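Local coordinates for heme-binding protein A (PDB 3TPA) that is a family 5 extracellular solute-binding protein related to the glutathione-binding GbpA proteins, although its own ligand is uncertain, at residues 125-133 against 145-156; 422-430 against 440-449. The protein carries 1 engineered substitution. All coordinates share one frame; numbering follows the deposited sequence.

In the fold
The two contacts sit in different parts of this solute-binding protein and follow one another along the chain, contact 1 closing before contact 2 opens. Contact 1 (125-133 against 145-156) lies at the edge of an antiparallel sheet, where 131-136 is an outermost strand within the chain, next to 141-146. Contact 2 (422-430 against 440-449) packs helix 420-427 against helix 443-453. Their centres are about 19 Å apart and their nearest atoms about 7 Å, so they do not touch. Neighbouring contacts nevertheless tie the regions together: the T151 backbone bonds to A453 and T151 OG1 to I455 O, at and just beyond the end of helix 443-453, and M125 packs on N416, shortly before helix 420-427.

Contact 1 (125-133 against 145-156); sequences MNLPSILKS and TLNKPNTPFITT
L131 and L146 form an antiparallel non-hydrogen-bonded pair at the open end of a beta hairpin, strands 131-136 and 141-146, and the register then slips by one in a classic beta bulge, K132 and S133 both facing T145. The carbonyl T145 O takes both amides, K132 N at 2.8 Å and S133 N at 3.1 Å, while T145 N returns a bond to S133 O. Beyond the strand, N147 grips the end of helix 127-130 twice: its backbone N reaches I130 O, and its side-chain ND2 reaches S129 O at 2.8 Å. That second bond is nearly straight (175°) and lies in the amide plane, although it arrives from above the carbonyl plane of S129. Water 1 accepts from the same ND2 and donates to P128 O and L131 O, which helps fix the amide's rotation. I130 and L146 run side by side, CG2 against CD2. The F153 ring, its CG trans to the backbone N (chi1 -178°), lies against L146, whose CD2 stands 3.9 Å above the centre of one face; Y70 meets this ring edge-to-face. L127 runs across F153 and places CD2 at the ring edge, in plane, 3.9 Å from F153 CE1. Farther along, M125 and T156 pass in opposite senses, M125 CE lying 3.8 Å from T156 OG1.

Contact 2 (422-430 against 440-449); sequences FLFPLFSQA and WTDEKFEALL
An ST turn just after helix 420-427 meets the N-terminal part of helix 443-453, the two helical segments running at 141° with axes 10.8 Å apart. S428 OG accepts from A430 N and donates to E446 OE2 (2.6 Å), using that oxygen's syn lone pair. The other oxygen, E446 OE1, receives Q429 N at 2.8 Å in an almost straight bond (175°), also on the syn side. A bend at chi2 (86°) turns the carboxylate of E446 to these donors, and water 4 links OE1 to F427 O and D442 N. D442 caps its own helix, OD2 accepting from F445 N. Beside this polar group the packing is apolar: F427 CB lies 3.6 Å from F445 CE2, and W440 CZ3 stands over the centre of one F445 face. L449 lies across L423, its CD2 3.8 Å from L423 CB. F472 meets the F427 ring, and W440 packs on P477 and N475. With three donors on one carboxylate, the charge of E446 is probably well stabilised beside the hydrophobic core, and its bonds join the start of helix 443-453 to the turn after helix 420-427.

Contact 1 (125-133 against 145-156)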
loop_
_atom_site.group_PDB
_atom_site.type_symbol
_atom_site.label_atom_id
_atom_site.label_comp_id
_atom_site.label_asym_id
_atom_site.label_seq_id
_atom_site.Cartn_x
_atom_site.Cartn_y
_atom_site.Cartn_z
ATOM N N MET A 125 3.183 1.771 10.298
ATOM C CA MET A 125 3.145 0.327 10.542
ATOM C C MET A 125 3.228 -0.036 12.035
ATOM O O MET A 125 3.404 -1.202 12.401
ATOM C CB MET A 125 4.259 -0.378 9.756
ATOM C CG MET A 125 4.228 -0.089 8.257
ATOM S SD MET A 125 2.595 -0.328 7.512
ATOM C CE MET A 125 2.357 -2.087 7.756
ATOM N N ASN A 126 3.113 0.976 12.884
ATOM C CA ASN A 126 3.008 0.783 14.327
ATOM C C ASN A 126 4.195 0.086 14.960
ATOM O O ASN A 126 4.054 -0.580 15.974
ATOM C CB ASN A 126 1.724 0.032 14.682
ATOM C CG ASN A 126 0.508 0.602 13.990
ATOM O OD1 ASN A 126 0.121 1.753 14.219
ATOM N ND2 ASN A 126 -0.112 -0.206 13.136
ATOM N N LEU A 127 5.371 0.239 14.370
ATOM C CA LEU A 127 6.564 -0.353 14.972
ATOM C C LEU A 127 6.944 0.250 16.331
ATOM O O LEU A 127 7.543 -0.430 17.155
ATOM C CB LEU A 127 7.754 -0.281 14.011
ATOM C CG LEU A 127 7.502 -1.074 12.727
ATOM C CD1 LEU A 127 8.750 -1.121 11.886
ATOM C CD2 LEU A 127 7.029 -2.471 13.066
ATOM N N PRO A 128 6.637 1.538 16.565
ATOM C CA PRO A 128 7.053 2.028 17.884
ATOM C C PRO A 128 6.444 1.197 19.011
ATOM O O PRO A 128 7.016 1.096 20.088
ATOM C CB PRO A 128 6.489 3.447 17.924
ATOM C CG PRO A 128 6.430 3.877 16.489
ATOM C CD PRO A 128 6.084 2.613 15.718
ATOM N N SER A 129 5.282 0.620 18.758
ATOM C CA SER A 129 4.579 -0.133 19.782
ATOM C C SER A 129 4.727 -1.643 19.600
ATOM O O SER A 129 4.616 -2.400 20.556
ATOM C CB SER A 129 3.098 0.260 19.800
ATOM O OG SER A 129 2.493 0.044 18.543
ATOM N N ILE A 130 4.977 -2.076 18.368
ATOM C CA ILE A 130 5.140 -3.496 18.068
ATOM C C ILE A 130 6.568 -3.988 18.336
ATOM O O ILE A 130 6.778 -5.106 18.799
ATOM C CB ILE A 130 4.762 -3.777 16.603
ATOM C CG1 ILE A 130 3.250 -3.615 16.422
ATOM C CG2 ILE A 130 5.215 -5.166 16.183
ATOM C CD1 ILE A 130 2.773 -3.754 14.999
ATOM N N LEU A 131 7.548 -3.134 18.046
ATOM C CA LEU A 131 8.954 -3.513 18.087
ATOM C C LEU A 131 9.570 -3.360 19.475
ATOM O O LEU A 131 9.598 -2.260 20.032
ATOM C CB LEU A 131 9.742 -2.631 17.119
ATOM C CG LEU A 131 10.609 -3.267 16.036
ATOM C CD1 LEU A 131 11.509 -2.201 15.422
ATOM C CD2 LEU A 131 11.438 -4.409 16.596
ATOM N N LYS A 132 10.096 -4.437 20.039
ATOM C CA LYS A 132 10.749 -4.281 21.327
ATOM C C LYS A 132 12.233 -3.995 21.147
ATOM O O LYS A 132 12.787 -3.118 21.807
ATOM C CB LYS A 132 10.555 -5.501 22.228
ATOM C CG LYS A 132 11.365 -5.426 23.527
ATOM C CD LYS A 132 11.108 -6.636 24.429
ATOM C CE LYS A 132 10.086 -6.323 25.514
ATOM N NZ LYS A 132 9.690 -7.540 26.277
ATOM N N SER A 133 12.881 -4.733 20.254
ATOM C CA SER A 133 14.321 -4.577 20.115
ATOM C C SER A 133 14.885 -5.233 18.867
ATOM O O SER A 133 14.340 -6.206 18.353
ATOM C CB SER A 133 15.033 -5.121 21.364
ATOM O OG SER A 133 14.884 -6.525 21.449
ATOM N N THR A 145 12.947 -8.738 18.522
ATOM C CA THR A 145 11.942 -9.174 19.484
ATOM C C THR A 145 10.751 -8.229 19.485
ATOM O O THR A 145 10.935 -7.009 19.478
ATOM C CB THR A 145 12.546 -9.213 20.896
ATOM O OG1 THR A 145 13.693 -10.075 20.891
ATOM C CG2 THR A 145 11.520 -9.720 21.936
ATOM N N LEU A 146 9.541 -8.785 19.495
ATOM C CA LEU A 146 8.311 -7.976 19.513
ATOM C C LEU A 146 7.698 -7.853 20.904
ATOM O O LEU A 146 7.866 -8.724 21.743
ATOM C CB LEU A 146 7.252 -8.572 18.578
ATOM C CG LEU A 146 7.699 -8.881 17.143
ATOM C CD1 LEU A 146 6.502 -9.255 16.303
ATOM C CD2 LEU A 146 8.452 -7.694 16.537
ATOM N N ASN A 147 6.956 -6.772 21.124
ATOM C CA ASN A 147 6.212 -6.605 22.362
ATOM C C ASN A 147 5.045 -7.582 22.458
ATOM O O ASN A 147 4.686 -7.998 23.543
ATOM C CB ASN A 147 5.713 -5.170 22.490
ATOM C CG ASN A 147 6.824 -4.203 22.813
ATOM O OD1 ASN A 147 7.763 -4.534 23.530
ATOM N ND2 ASN A 147 6.721 -3.001 22.296
ATOM N N LYS A 148 4.443 -7.928 21.322
ATOM C CA LYS A 148 3.437 -8.982 21.294
ATOM C C LYS A 148 3.473 -9.654 19.938
ATOM O O LYS A 148 4.045 -9.109 19.014
ATOM C CB LYS A 148 2.035 -8.457 21.642
ATOM C CG LYS A 148 1.470 -7.389 20.722
ATOM C CD LYS A 148 0.188 -6.775 21.313
ATOM C CE LYS A 148 -0.972 -7.763 21.321
ATOM N NZ LYS A 148 -2.204 -7.205 21.958
ATOM N N PRO A 149 2.898 -10.860 19.825
ATOM C CA PRO A 149 3.007 -11.560 18.543
ATOM C C PRO A 149 2.277 -10.795 17.467
ATOM O O PRO A 149 1.225 -10.205 17.733
ATOM C CB PRO A 149 2.301 -12.892 18.808
ATOM C CG PRO A 149 2.358 -13.066 20.298
ATOM C CD PRO A 149 2.244 -11.687 20.857
ATOM N N ASN A 150 2.836 -10.808 16.263
ATOM C CA ASN A 150 2.248 -10.093 15.161
ATOM C C ASN A 150 2.677 -10.731 13.853
ATOM O O ASN A 150 3.728 -10.404 13.320
ATOM C CB ASN A 150 2.689 -8.630 15.178
ATOM C CG ASN A 150 2.059 -7.833 14.073
ATOM O OD1 ASN A 150 2.626 -7.694 12.990
ATOM N ND2 ASN A 150 0.872 -7.305 14.333
ATOM N N THR A 151 1.867 -11.647 13.341
ATOM C CA THR A 151 2.233 -12.367 12.125
ATOM C C THR A 151 2.575 -11.483 10.903
ATOM O O THR A 151 3.486 -11.803 10.133
ATOM C CB THR A 151 1.163 -13.389 11.762
ATOM O OG1 THR A 151 0.962 -14.244 12.891
ATOM C CG2 THR A 151 1.592 -14.217 10.554
ATOM N N PRO A 152 1.848 -10.376 10.717
ATOM C CA PRO A 152 2.131 -9.502 9.562
ATOM C C PRO A 152 3.522 -8.872 9.591
ATOM O O PRO A 152 3.995 -8.367 8.577
ATOM C CB PRO A 152 1.070 -8.410 9.697
ATOM C CG PRO A 152 -0.061 -9.082 10.392
ATOM C CD PRO A 152 0.613 -9.973 11.411
ATOM N N PHE A 153 4.170 -8.892 10.748
ATOM C CA PHE A 153 5.497 -8.310 10.871
ATOM C C PHE A 153 6.488 -8.796 9.813
ATOM O O PHE A 153 7.282 -8.012 9.305
ATOM C CB PHE A 153 6.076 -8.548 12.272
ATOM C CG PHE A 153 7.425 -7.910 12.463
ATOM C CD1 PHE A 153 7.545 -6.528 12.499
ATOM C CD2 PHE A 153 8.577 -8.685 12.558
ATOM C CE1 PHE A 153 8.792 -5.927 12.645
ATOM C CE2 PHE A 153 9.824 -8.090 12.706
ATOM C CZ PHE A 153 9.931 -6.710 12.750
ATOM N N ILE A 154 6.465 -10.085 9.491
ATOM C CA ILE A 154 7.363 -10.604 8.443
ATOM C C ILE A 154 7.185 -9.858 7.101
ATOM O O ILE A 154 8.161 -9.559 6.396
ATOM C CB ILE A 154 7.250 -12.153 8.260
ATOM C CG1 ILE A 154 8.475 -12.687 7.500
ATOM C CG2 ILE A 154 5.942 -12.570 7.548
ATOM C CD1 ILE A 154 9.801 -12.271 8.103
ATOM N N THR A 155 5.949 -9.520 6.751
ATOM C CA THR A 155 5.738 -8.728 5.533
ATOM C C THR A 155 6.143 -7.266 5.715
ATOM O O THR A 155 6.630 -6.633 4.785
ATOM C CB THR A 155 4.310 -8.850 4.962
ATOM O OG1 THR A 155 3.363 -8.538 5.970
ATOM C CG2 THR A 155 4.042 -10.272 4.487
ATOM N N THR A 156 5.976 -6.725 6.918
ATOM C CA THR A 156 6.465 -5.374 7.172
ATOM C C THR A 156 7.972 -5.257 6.898
ATOM O O THR A 156 8.439 -4.250 6.365
ATOM C CB THR A 156 6.118 -4.909 8.602
ATOM O OG1 THR A 156 4.692 -4.912 8.745
ATOM C CG2 THR A 156 6.660 -3.492 8.870
HETATM O O HOH W 1 8.552 -0.812 22.126
HETATM O O HOH W 2 8.468 -9.644 24.268
HETATM O O HOH W 3 15.843 -8.583 20.085
#

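Contact 2 (422-430 against 440-449)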
loop_
_atom_site.group_PDB
_atom_site.type_symbol
_atom_site.label_atom_id
_atom_site.label_comp_id
_atom_site.label_asym_id
_atom_site.label_seq_id
_atom_site.Cartn_x
_atom_site.Cartn_y
_atom_site.Cartn_z
ATOM N N PHE A 422 -6.309 -4.611 6.766
ATOM C CA PHE A 422 -7.597 -4.073 6.320
ATOM C C PHE A 422 -8.546 -4.080 7.527
ATOM O O PHE A 422 -9.062 -3.052 7.936
ATOM C CB PHE A 422 -8.247 -4.949 5.222
ATOM C CG PHE A 422 -7.633 -4.809 3.856
ATOM C CD1 PHE A 422 -8.164 -3.922 2.928
ATOM C CD2 PHE A 422 -6.561 -5.598 3.483
ATOM C CE1 PHE A 422 -7.612 -3.796 1.644
ATOM C CE2 PHE A 422 -5.988 -5.471 2.192
ATOM C CZ PHE A 422 -6.519 -4.574 1.279
ATOM N N LEU A 423 -8.760 -5.262 8.090
ATOM C CA LEU A 423 -9.825 -5.476 9.082
ATOM C C LEU A 423 -9.594 -4.844 10.456
ATOM O O LEU A 423 -10.528 -4.358 11.085
ATOM C CB LEU A 423 -10.081 -6.965 9.264
ATOM C CG LEU A 423 -10.464 -7.730 7.989
ATOM C CD1 LEU A 423 -10.532 -9.194 8.326
ATOM C CD2 LEU A 423 -11.793 -7.264 7.433
ATOM N N PHE A 424 -8.358 -4.845 10.927
ATOM C CA PHE A 424 -8.090 -4.220 12.223
ATOM C C PHE A 424 -8.210 -2.682 12.163
ATOM O O PHE A 424 -8.869 -2.080 13.006
ATOM C CB PHE A 424 -6.727 -4.678 12.790
ATOM C CG PHE A 424 -6.498 -4.266 14.217
ATOM C CD1 PHE A 424 -6.945 -5.065 15.271
ATOM C CD2 PHE A 424 -5.852 -3.089 14.505
ATOM C CE1 PHE A 424 -6.740 -4.685 16.598
ATOM C CE2 PHE A 424 -5.636 -2.702 15.822
ATOM C CZ PHE A 424 -6.085 -3.492 16.871
ATOM N N PRO A 425 -7.569 -2.037 11.180
ATOM C CA PRO A 425 -7.745 -0.578 11.113
ATOM C C PRO A 425 -9.204 -0.150 10.948
ATOM O O PRO A 425 -9.626 0.844 11.559
ATOM C CB PRO A 425 -6.929 -0.186 9.879
ATOM C CG PRO A 425 -5.836 -1.206 9.827
ATOM C CD PRO A 425 -6.502 -2.500 10.278
ATOM N N LEU A 426 -9.955 -0.878 10.121
ATOM C CA LEU A 426 -11.336 -0.502 9.806
ATOM C C LEU A 426 -12.364 -0.862 10.879
ATOM O O LEU A 426 -13.383 -0.192 11.019
ATOM C CB LEU A 426 -11.772 -1.160 8.497
ATOM C CG LEU A 426 -11.069 -0.601 7.263
ATOM C CD1 LEU A 426 -11.484 -1.325 5.993
ATOM C CD2 LEU A 426 -11.356 0.885 7.161
ATOM N N PHE A 427 -12.125 -1.935 11.616
ATOM C CA PHE A 427 -13.206 -2.516 12.420
ATOM C C PHE A 427 -12.843 -2.858 13.875
ATOM O O PHE A 427 -13.661 -3.416 14.610
ATOM C CB PHE A 427 -13.762 -3.775 11.717
ATOM C CG PHE A 427 -14.234 -3.537 10.292
ATOM C CD1 PHE A 427 -15.132 -2.523 9.993
ATOM C CD2 PHE A 427 -13.772 -4.343 9.257
ATOM C CE1 PHE A 427 -15.567 -2.315 8.681
ATOM C CE2 PHE A 427 -14.184 -4.140 7.943
ATOM C CZ PHE A 427 -15.078 -3.117 7.650
ATOM N N SER A 428 -11.620 -2.569 14.300
ATOM C CA SER A 428 -11.272 -2.869 15.698
ATOM C C SER A 428 -11.857 -1.837 16.648
ATOM O O SER A 428 -11.896 -0.640 16.346
ATOM C CB SER A 428 -9.760 -2.937 15.927
ATOM O OG SER A 428 -9.480 -3.150 17.308
ATOM N N GLN A 429 -12.306 -2.304 17.807
ATOM C CA GLN A 429 -12.756 -1.394 18.849
ATOM C C GLN A 429 -11.649 -0.402 19.185
ATOM O O GLN A 429 -11.912 0.740 19.531
ATOM C CB GLN A 429 -13.155 -2.157 20.109
ATOM C CG GLN A 429 -13.895 -1.296 21.109
ATOM C CD GLN A 429 -14.799 -2.102 22.018
ATOM O OE1 GLN A 429 -15.969 -1.761 22.210
ATOM N NE2 GLN A 429 -14.262 -3.176 22.585
ATOM N N ALA A 430 -10.406 -0.844 19.077
ATOM C CA ALA A 430 -9.294 -0.019 19.515
ATOM C C ALA A 430 -9.089 1.210 18.638
ATOM O O ALA A 430 -8.401 2.155 19.037
ATOM C CB ALA A 430 -8.009 -0.849 19.603
ATOM N N TRP A 440 -18.351 0.382 14.492
ATOM C CA TRP A 440 -18.895 -0.950 14.734
ATOM C C TRP A 440 -17.886 -1.824 15.466
ATOM O O TRP A 440 -16.679 -1.736 15.225
ATOM C CB TRP A 440 -19.286 -1.620 13.418
ATOM C CG TRP A 440 -19.779 -3.043 13.574
ATOM C CD1 TRP A 440 -21.015 -3.449 14.008
ATOM C CD2 TRP A 440 -19.053 -4.238 13.268
ATOM N NE1 TRP A 440 -21.085 -4.833 14.016
ATOM C CE2 TRP A 440 -19.899 -5.332 13.551
ATOM C CE3 TRP A 440 -17.768 -4.491 12.777
ATOM C CZ2 TRP A 440 -19.499 -6.647 13.369
ATOM C CZ3 TRP A 440 -17.368 -5.814 12.607
ATOM C CH2 TRP A 440 -18.229 -6.868 12.915
ATOM N N THR A 441 -18.392 -2.661 16.368
ATOM C CA THR A 441 -17.565 -3.638 17.077
ATOM C C THR A 441 -18.384 -4.889 17.346
ATOM O O THR A 441 -19.607 -4.820 17.481
ATOM C CB THR A 441 -17.050 -3.102 18.446
ATOM O OG1 THR A 441 -18.096 -3.186 19.421
ATOM C CG2 THR A 441 -16.568 -1.662 18.332
ATOM N N ASP A 442 -17.704 -6.023 17.441
ATOM C CA ASP A 442 -18.355 -7.277 17.787
ATOM C C ASP A 442 -17.359 -8.150 18.542
ATOM O O ASP A 442 -16.218 -8.311 18.112
ATOM C CB ASP A 442 -18.866 -7.991 16.536
ATOM C CG ASP A 442 -19.407 -9.356 16.848
ATOM O OD1 ASP A 442 -20.571 -9.445 17.279
ATOM O OD2 ASP A 442 -18.662 -10.339 16.686
ATOM N N GLU A 443 -17.793 -8.690 19.679
ATOM C CA GLU A 443 -16.886 -9.366 20.593
ATOM C C GLU A 443 -16.198 -10.532 19.921
ATOM O O GLU A 443 -14.994 -10.671 20.029
ATOM C CB GLU A 443 -17.620 -9.836 21.843
ATOM C CG GLU A 443 -16.735 -10.597 22.821
ATOM C CD GLU A 443 -17.424 -10.836 24.150
ATOM O OE1 GLU A 443 -18.654 -10.613 24.226
ATOM O OE2 GLU A 443 -16.735 -11.233 25.118
ATOM N N LYS A 444 -16.967 -11.351 19.211
ATOM C CA LYS A 444 -16.421 -12.520 18.534
ATOM C C LYS A 444 -15.504 -12.128 17.396
ATOM O O LYS A 444 -14.433 -12.707 17.223
ATOM C CB LYS A 444 -17.543 -13.421 17.990
ATOM C CG LYS A 444 -17.015 -14.651 17.249
ATOM C CD LYS A 444 -16.119 -15.531 18.138
ATOM C CE LYS A 444 -15.813 -16.864 17.450
ATOM N NZ LYS A 444 -14.974 -17.795 18.263
ATOM N N PHE A 445 -15.946 -11.147 16.616
ATOM C CA PHE A 445 -15.174 -10.620 15.495
ATOM C C PHE A 445 -13.813 -10.137 16.011
ATOM O O PHE A 445 -12.772 -10.466 15.445
ATOM C CB PHE A 445 -15.956 -9.486 14.802
ATOM C CG PHE A 445 -15.160 -8.740 13.764
ATOM C CD1 PHE A 445 -15.220 -9.108 12.424
ATOM C CD2 PHE A 445 -14.339 -7.689 14.129
ATOM C CE1 PHE A 445 -14.474 -8.446 11.465
ATOM C CE2 PHE A 445 -13.599 -7.018 13.182
ATOM C CZ PHE A 445 -13.668 -7.397 11.844
ATOM N N GLU A 446 -13.820 -9.378 17.099
ATOM C CA GLU A 446 -12.569 -8.824 17.634
ATOM C C GLU A 446 -11.626 -9.936 18.106
ATOM O O GLU A 446 -10.402 -9.807 17.992
ATOM C CB GLU A 446 -12.854 -7.844 18.790
ATOM C CG GLU A 446 -11.630 -7.055 19.278
ATOM C CD GLU A 446 -11.378 -5.789 18.468
ATOM O OE1 GLU A 446 -12.346 -5.079 18.113
ATOM O OE2 GLU A 446 -10.205 -5.492 18.184
ATOM N N ALA A 447 -12.188 -11.016 18.657
ATOM C CA ALA A 447 -11.383 -12.148 19.110
ATOM C C ALA A 447 -10.744 -12.886 17.940
ATOM O O ALA A 447 -9.583 -13.302 18.018
ATOM C CB ALA A 447 -12.227 -13.117 19.965
ATOM N N LEU A 448 -11.498 -13.047 16.850
ATOM C CA LEU A 448 -10.938 -13.656 15.647
ATOM C C LEU A 448 -9.780 -12.827 15.079
ATOM O O LEU A 448 -8.785 -13.385 14.621
ATOM C CB LEU A 448 -12.003 -13.867 14.568
ATOM C CG LEU A 448 -13.096 -14.881 14.903
ATOM C CD1 LEU A 448 -14.200 -14.821 13.869
ATOM C CD2 LEU A 448 -12.495 -16.283 14.971
ATOM N N LEU A 449 -9.899 -11.500 15.105
ATOM C CA LEU A 449 -8.809 -10.665 14.572
ATOM C C LEU A 449 -7.552 -10.849 15.415
ATOM O O LEU A 449 -6.444 -10.959 14.890
ATOM C CB LEU A 449 -9.169 -9.172 14.525
ATOM C CG LEU A 449 -10.271 -8.696 13.584
ATOM C CD1 LEU A 449 -10.179 -7.178 13.403
ATOM C CD2 LEU A 449 -10.146 -9.406 12.234
HETATM O O HOH W 4 -14.652 -5.235 16.497
#